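Local atomic coordinates of purine nucleoside phosphorylase (Thermus thermophilus, PDB entry 1ODJ), a protein that probably catalyses the reversible phosphorolysis of purine nucleosides, releasing the free base and a ribose 1-phosphate. Residues A154-F159 with L176-E181; R16-G21 with V84-G89. All coordinates share one frame; numbering follows the deposited sequence.

Contact 1: residues A154-F159 with L176-E181; sequences ASEDAF and LAFEME. With GMP (guanosine), chain H.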
loop_
_atom_site.group_PDB
_atom_site.type_symbol
_atom_site.label_atom_id
_atom_site.label_comp_id
_atom_site.label_asym_id
_atom_site.label_seq_id
_atom_site.Cartn_x
_atom_site.Cartn_y
_atom_site.Cartn_z
ATOM N N ALA A 154 9.305 11.341 15.451
ATOM C CA ALA A 154 8.704 10.266 14.685
ATOM C C ALA A 154 8.346 9.138 15.634
ATOM O O ALA A 154 9.130 8.769 16.507
ATOM C CB ALA A 154 9.657 9.787 13.597
ATOM N N SER A 155 7.143 8.609 15.479
ATOM C CA SER A 155 6.702 7.526 16.341
ATOM C C SER A 155 6.811 6.206 15.604
ATOM O O SER A 155 6.076 5.974 14.642
ATOM C CB SER A 155 5.242 7.748 16.779
ATOM O OG SER A 155 5.099 8.930 17.553
ATOM N N GLU A 156 7.727 5.346 16.040
ATOM C CA GLU A 156 7.868 4.046 15.405
ATOM C C GLU A 156 7.409 2.905 16.317
ATOM O O GLU A 156 7.074 3.121 17.482
ATOM C CB GLU A 156 9.313 3.814 14.938
ATOM C CG GLU A 156 10.376 3.916 16.020
ATOM C CD GLU A 156 11.777 3.651 15.474
ATOM O OE1 GLU A 156 12.745 3.732 16.258
ATOM O OE2 GLU A 156 11.919 3.356 14.266
ATOM N N ASP A 157 7.392 1.695 15.763
ATOM C CA ASP A 157 6.972 0.491 16.476
ATOM C C ASP A 157 8.142 -0.395 16.878
ATOM O O ASP A 157 8.183 -0.916 17.984
ATOM C CB ASP A 157 6.024 -0.325 15.596
ATOM C CG ASP A 157 4.603 0.180 15.654
ATOM O OD1 ASP A 157 3.813 -0.159 14.745
ATOM O OD2 ASP A 157 4.265 0.903 16.616
ATOM N N ALA A 158 9.083 -0.562 15.958
ATOM C CA ALA A 158 10.241 -1.409 16.174
ATOM C C ALA A 158 11.466 -0.614 16.565
ATOM O O ALA A 158 12.164 -0.080 15.706
ATOM C CB ALA A 158 10.528 -2.207 14.914
ATOM N N PHE A 159 11.721 -0.560 17.869
ATOM C CA PHE A 159 12.856 0.156 18.443
ATOM C C PHE A 159 14.163 -0.237 17.757
ATOM O O PHE A 159 14.912 0.629 17.288
ATOM C CB PHE A 159 12.945 -0.175 19.932
ATOM C CG PHE A 159 13.960 0.627 20.681
ATOM C CD1 PHE A 159 13.642 1.883 21.188
ATOM C CD2 PHE A 159 15.228 0.119 20.914
ATOM C CE1 PHE A 159 14.579 2.628 21.926
ATOM C CE2 PHE A 159 16.171 0.853 21.648
ATOM C CZ PHE A 159 15.841 2.112 22.156
ATOM N N LEU A 176 13.208 15.429 14.240
ATOM C CA LEU A 176 14.211 15.753 15.254
ATOM C C LEU A 176 14.637 14.505 16.051
ATOM O O LEU A 176 15.819 14.320 16.368
ATOM C CB LEU A 176 13.664 16.805 16.237
ATOM C CG LEU A 176 13.361 18.243 15.774
ATOM C CD1 LEU A 176 12.647 18.965 16.890
ATOM C CD2 LEU A 176 14.632 19.001 15.412
ATOM N N ALA A 177 13.674 13.652 16.380
ATOM C CA ALA A 177 13.986 12.472 17.166
ATOM C C ALA A 177 12.918 11.392 17.091
ATOM O O ALA A 177 11.793 11.621 16.633
ATOM C CB ALA A 177 14.217 12.870 18.610
ATOM N N PHE A 178 13.284 10.205 17.564
ATOM C CA PHE A 178 12.385 9.064 17.542
ATOM C C PHE A 178 11.891 8.678 18.929
ATOM O O PHE A 178 12.640 8.750 19.910
ATOM C CB PHE A 178 13.072 7.856 16.869
ATOM C CG PHE A 178 13.239 7.995 15.370
ATOM C CD1 PHE A 178 14.113 8.944 14.826
ATOM C CD2 PHE A 178 12.522 7.185 14.502
ATOM C CE1 PHE A 178 14.266 9.083 13.435
ATOM C CE2 PHE A 178 12.670 7.320 13.109
ATOM C CZ PHE A 178 13.546 8.274 12.583
ATOM N N GLU A 179 10.614 8.291 18.989
ATOM C CA GLU A 179 9.961 7.855 20.219
ATOM C C GLU A 179 8.859 6.839 19.884
ATOM O O GLU A 179 8.719 6.443 18.731
ATOM C CB GLU A 179 9.423 9.062 21.021
ATOM C CG GLU A 179 8.559 10.069 20.271
ATOM C CD GLU A 179 7.075 9.800 20.420
ATOM O OE1 GLU A 179 6.475 9.264 19.464
ATOM O OE2 GLU A 179 6.510 10.118 21.495
ATOM N N MET A 180 8.081 6.411 20.870
ATOM C CA MET A 180 7.066 5.392 20.603
ATOM C C MET A 180 5.668 5.583 21.183
ATOM O O MET A 180 5.044 4.609 21.590
ATOM C CB MET A 180 7.603 4.014 21.047
ATOM C CG MET A 180 8.711 3.453 20.142
ATOM S SD MET A 180 9.693 2.058 20.828
ATOM C CE MET A 180 8.379 0.790 21.072
ATOM N N GLU A 181 5.166 6.817 21.232
ATOM C CA GLU A 181 3.817 7.056 21.762
ATOM C C GLU A 181 3.072 8.244 21.197
ATOM O O GLU A 181 1.867 8.156 20.967
ATOM C CB GLU A 181 3.841 7.206 23.277
ATOM C CG GLU A 181 4.062 5.914 24.007
ATOM C CD GLU A 181 5.516 5.591 24.105
ATOM O OE1 GLU A 181 5.848 4.412 24.372
ATOM O OE2 GLU A 181 6.322 6.531 23.919
HETATM O "O5'" GMP H . 13.316 3.105 25.461
HETATM C "C5'" GMP H . 12.358 3.183 24.422
HETATM C "C4'" GMP H . 11.262 4.074 25.008
HETATM O "O4'" GMP H . 11.694 5.439 25.360
HETATM C "C3'" GMP H . 10.105 4.301 24.043
HETATM O "O3'" GMP H . 8.901 4.191 24.855
HETATM C "C2'" GMP H . 10.276 5.726 23.463
HETATM O "O2'" GMP H . 9.109 6.554 23.534
HETATM C "C1'" GMP H . 11.549 6.266 24.189
HETATM N N9 GMP H . 12.800 6.336 23.361
HETATM C C8 GMP H . 13.987 6.870 23.811
HETATM N N7 GMP H . 14.942 6.829 22.928
HETATM C C5 GMP H . 14.367 6.230 21.813
HETATM C C6 GMP H . 14.937 5.921 20.539
HETATM O O6 GMP H . 16.096 6.119 20.138
HETATM N N1 GMP H . 14.013 5.316 19.697
HETATM C C2 GMP H . 12.712 5.046 20.023
HETATM N N2 GMP H . 11.989 4.453 19.059
HETATM N N3 GMP H . 12.159 5.329 21.207
HETATM C C4 GMP H . 13.042 5.918 22.051
#

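Contact 2: residues R16-G21 with V84-G89; sequences RVLLPG and VLVRVG. With SO4 (sulfate ion), chain G.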
loop_
_atom_site.group_PDB
_atom_site.type_symbol
_atom_site.label_atom_id
_atom_site.label_comp_id
_atom_site.label_asym_id
_atom_site.label_seq_id
_atom_site.Cartn_x
_atom_site.Cartn_y
_atom_site.Cartn_z
ATOM N N ARG A 16 -6.388 16.834 34.368
ATOM C CA ARG A 16 -5.067 17.035 33.777
ATOM C C ARG A 16 -4.179 15.846 34.132
ATOM O O ARG A 16 -4.071 15.448 35.307
ATOM C CB ARG A 16 -4.478 18.341 34.308
ATOM C CG ARG A 16 -5.454 19.502 34.205
ATOM C CD ARG A 16 -4.950 20.751 34.887
ATOM N NE ARG A 16 -5.858 21.877 34.670
ATOM C CZ ARG A 16 -7.123 21.930 35.083
ATOM N NH1 ARG A 16 -7.850 23.010 34.828
ATOM N NH2 ARG A 16 -7.666 20.919 35.748
ATOM N N VAL A 17 -3.553 15.274 33.105
ATOM C CA VAL A 17 -2.712 14.101 33.270
ATOM C C VAL A 17 -1.380 14.151 32.534
ATOM O O VAL A 17 -1.321 14.574 31.372
ATOM C CB VAL A 17 -3.454 12.840 32.770
ATOM C CG1 VAL A 17 -2.560 11.594 32.940
ATOM C CG2 VAL A 17 -4.799 12.695 33.503
ATOM N N LEU A 18 -0.322 13.722 33.228
ATOM C CA LEU A 18 1.008 13.621 32.635
ATOM C C LEU A 18 1.143 12.137 32.295
ATOM O O LEU A 18 0.752 11.276 33.087
ATOM C CB LEU A 18 2.121 14.021 33.619
ATOM C CG LEU A 18 2.252 15.493 34.013
ATOM C CD1 LEU A 18 3.598 15.708 34.698
ATOM C CD2 LEU A 18 2.143 16.378 32.794
ATOM N N LEU A 19 1.678 11.841 31.116
ATOM C CA LEU A 19 1.835 10.459 30.683
ATOM C C LEU A 19 3.282 10.080 30.468
ATOM O O LEU A 19 3.833 10.313 29.398
ATOM C CB LEU A 19 1.072 10.199 29.379
ATOM C CG LEU A 19 -0.419 10.537 29.283
ATOM C CD1 LEU A 19 -0.875 10.321 27.838
ATOM C CD2 LEU A 19 -1.226 9.670 30.242
ATOM N N PRO A 20 3.936 9.545 31.505
ATOM C CA PRO A 20 5.333 9.136 31.345
ATOM C C PRO A 20 5.290 7.681 30.862
ATOM O O PRO A 20 4.364 6.935 31.221
ATOM C CB PRO A 20 5.888 9.264 32.761
ATOM C CG PRO A 20 4.709 8.921 33.605
ATOM C CD PRO A 20 3.587 9.668 32.931
ATOM N N GLY A 21 6.256 7.273 30.043
ATOM C CA GLY A 21 6.260 5.896 29.562
ATOM C C GLY A 21 6.710 4.853 30.589
ATOM O O GLY A 21 6.164 3.748 30.642
ATOM N N VAL A 84 -7.027 16.827 29.610
ATOM C CA VAL A 84 -5.761 17.388 29.136
ATOM C C VAL A 84 -4.653 16.376 29.454
ATOM O O VAL A 84 -4.297 16.163 30.615
ATOM C CB VAL A 84 -5.434 18.734 29.824
ATOM C CG1 VAL A 84 -4.052 19.202 29.435
ATOM C CG2 VAL A 84 -6.444 19.771 29.434
ATOM N N LEU A 85 -4.128 15.733 28.416
ATOM C CA LEU A 85 -3.072 14.755 28.606
ATOM C C LEU A 85 -1.779 15.222 27.930
ATOM O O LEU A 85 -1.759 15.561 26.745
ATOM C CB LEU A 85 -3.513 13.384 28.067
ATOM C CG LEU A 85 -4.904 12.925 28.554
ATOM C CD1 LEU A 85 -6.005 13.734 27.866
ATOM C CD2 LEU A 85 -5.113 11.455 28.248
ATOM N N VAL A 86 -0.712 15.266 28.716
ATOM C CA VAL A 86 0.608 15.664 28.220
ATOM C C VAL A 86 1.613 14.528 28.414
ATOM O O VAL A 86 1.904 14.132 29.545
ATOM C CB VAL A 86 1.155 16.915 28.956
ATOM C CG1 VAL A 86 2.547 17.230 28.470
ATOM C CG2 VAL A 86 0.228 18.112 28.729
ATOM N N ARG A 87 2.128 14.001 27.308
ATOM C CA ARG A 87 3.111 12.933 27.368
ATOM C C ARG A 87 4.431 13.550 27.793
ATOM O O ARG A 87 4.854 14.552 27.229
ATOM C CB ARG A 87 3.277 12.276 25.994
ATOM C CG ARG A 87 4.389 11.225 25.948
ATOM C CD ARG A 87 4.451 10.477 24.619
ATOM N NE ARG A 87 5.833 10.273 24.209
ATOM C CZ ARG A 87 6.698 9.505 24.861
ATOM N NH1 ARG A 87 6.318 8.851 25.947
ATOM N NH2 ARG A 87 7.960 9.431 24.458
ATOM N N VAL A 88 5.052 12.980 28.820
ATOM C CA VAL A 88 6.352 13.455 29.290
ATOM C C VAL A 88 7.307 12.258 29.161
ATOM O O VAL A 88 7.354 11.374 30.019
ATOM C CB VAL A 88 6.303 13.972 30.771
ATOM C CG1 VAL A 88 5.986 15.475 30.798
ATOM C CG2 VAL A 88 5.257 13.219 31.560
ATOM N N GLY A 89 8.056 12.217 28.066
ATOM C CA GLY A 89 8.955 11.089 27.862
ATOM C C GLY A 89 10.327 11.410 27.307
ATOM O O GLY A 89 10.721 12.576 27.253
HETATM S S SO4 G . 9.579 7.189 27.610
HETATM O O1 SO4 G . 9.600 8.034 26.387
HETATM O O2 SO4 G . 8.430 7.577 28.444
HETATM O O3 SO4 G . 10.832 7.386 28.361
HETATM O O4 SO4 G . 9.427 5.763 27.251
HETATM O O HOH W 1 3.420 8.241 27.161
#

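Contact 1: residues A154-F159 with L176-E181
E156 and M180 meet beside a bound guanosine. M180 CG lies 3.1 Å from E156 O, a tight approach. E156 OE1 accepts a nearly straight hydrogen bond from guanosine N2, at 3.0 Å and 165°. The E156 chain leaves CA with CG between the backbone N and the carbonyl carbon (chi1 57°), then runs extended out to the base. Its OE2 bonds to T162. At the ribose, M180 N donates to O2' at 2.9 Å. The same hydroxyl donates to E181 OE2, 2.8 Å away, so two bonds grip it. E181 OE1 takes a bond from G66 N. M180 SD sits at the edge of the F159 ring, a Met-aromatic contact 5.3 Å from the ring centroid. F159 also packs on C5' of the ribose, and H5 of the second subunit meets its ring edge-to-face.

Behind this shell lie two parallel strands of a beta-alpha-beta unit, joined through helix 164-171. Their backbones are tied by A154 N to A177 O, E179 N to A154 O and E156 N to E179 O. A154 CB rests over one face of the F178 ring, a CH-pi contact 4.1 Å from its centroid. E156 CD lies against F178 CD2, the carboxylate and ring planes 54° apart. On the other sheet face, S155 OG meets E179 OE1 in a doubtful 2.4 Å bond. E181 N meets this oxygen from above the carboxylate plane.

Contact 2: residues R16-G21 with V84-G89
R16-L19 pairs in parallel with V84-R87, the strand axes 22° apart. Four backbone hydrogen bonds hold the pair: V17 N to V84 O, V86 N to V17 O, L19 N to V86 O, and V88 N to L19 O at 3.0 Å. The V88 N-H comes to L19 O from well above the carbonyl plane. L19 O also accepts from water 1, at 3.1 Å.

On one sheet face L18 and V86 lie side by side and point the same way, with L18 CD2 4.0 Å from V86 CB. V88 CG2 comes within 3.8 Å of L18 CB. Helix 214-232 packs on this side, through A228 and L229 on L18. On the opposite face V17 and L19 pair with L85 and R87. L19 CD1 touches L85 CB at 4.0 Å, the two side chains crossing at a slant.

The pairing belongs to the large mixed sheet of this phosphorylase-superfamily fold, where strand 16-19 lies between strands 56-61 and 84-93. The C-terminal ends of the two strands reach an anion site holding a sulfate, which probably marks the place of the phosphate substrate.

With chi1 at 175° R87 CG swings to the side opposite its N, which carries it past L19 O at 3.6 Å. The chain then bends at chi3. NH2 donates to sulfate O1 at 2.9 Å and 161°, the oxygen lying in the guanidinium plane. NH1 makes a weak bond to O1 as well and also donates to water 1. NE forms a salt bridge with E179, NH1 another with E181. G21 N makes a weak bond to sulfate O2 at 2.7 Å. R25 and T90 of the same chain, and R44 of the second subunit, also bind the sulfate.

How the contacts relate
From the N terminus the chain enters strand 16-19, then passes helix 23-33, strands 37-41, 48-53 and 56-61, and helix 67-79. Contact 2 closes that long loop when strand 84-93 pairs with 16-19. The chain goes on through strands 103-106 and 108-112 and helices 114-119 and 131-143 before contact 1 opens at 154-159. That contact closes a shorter loop of 16 residues, half of them in helix 164-171. The two are in series and neither nest nor cross. Strands 84-93 and 175-179 are antiparallel neighbours in one sheet. The contacts touch through the R87 side chain, their centres about 16 Å apart. It bonds to E179, E181 and sulfate, joining the guanosine site to a probable phosphate site.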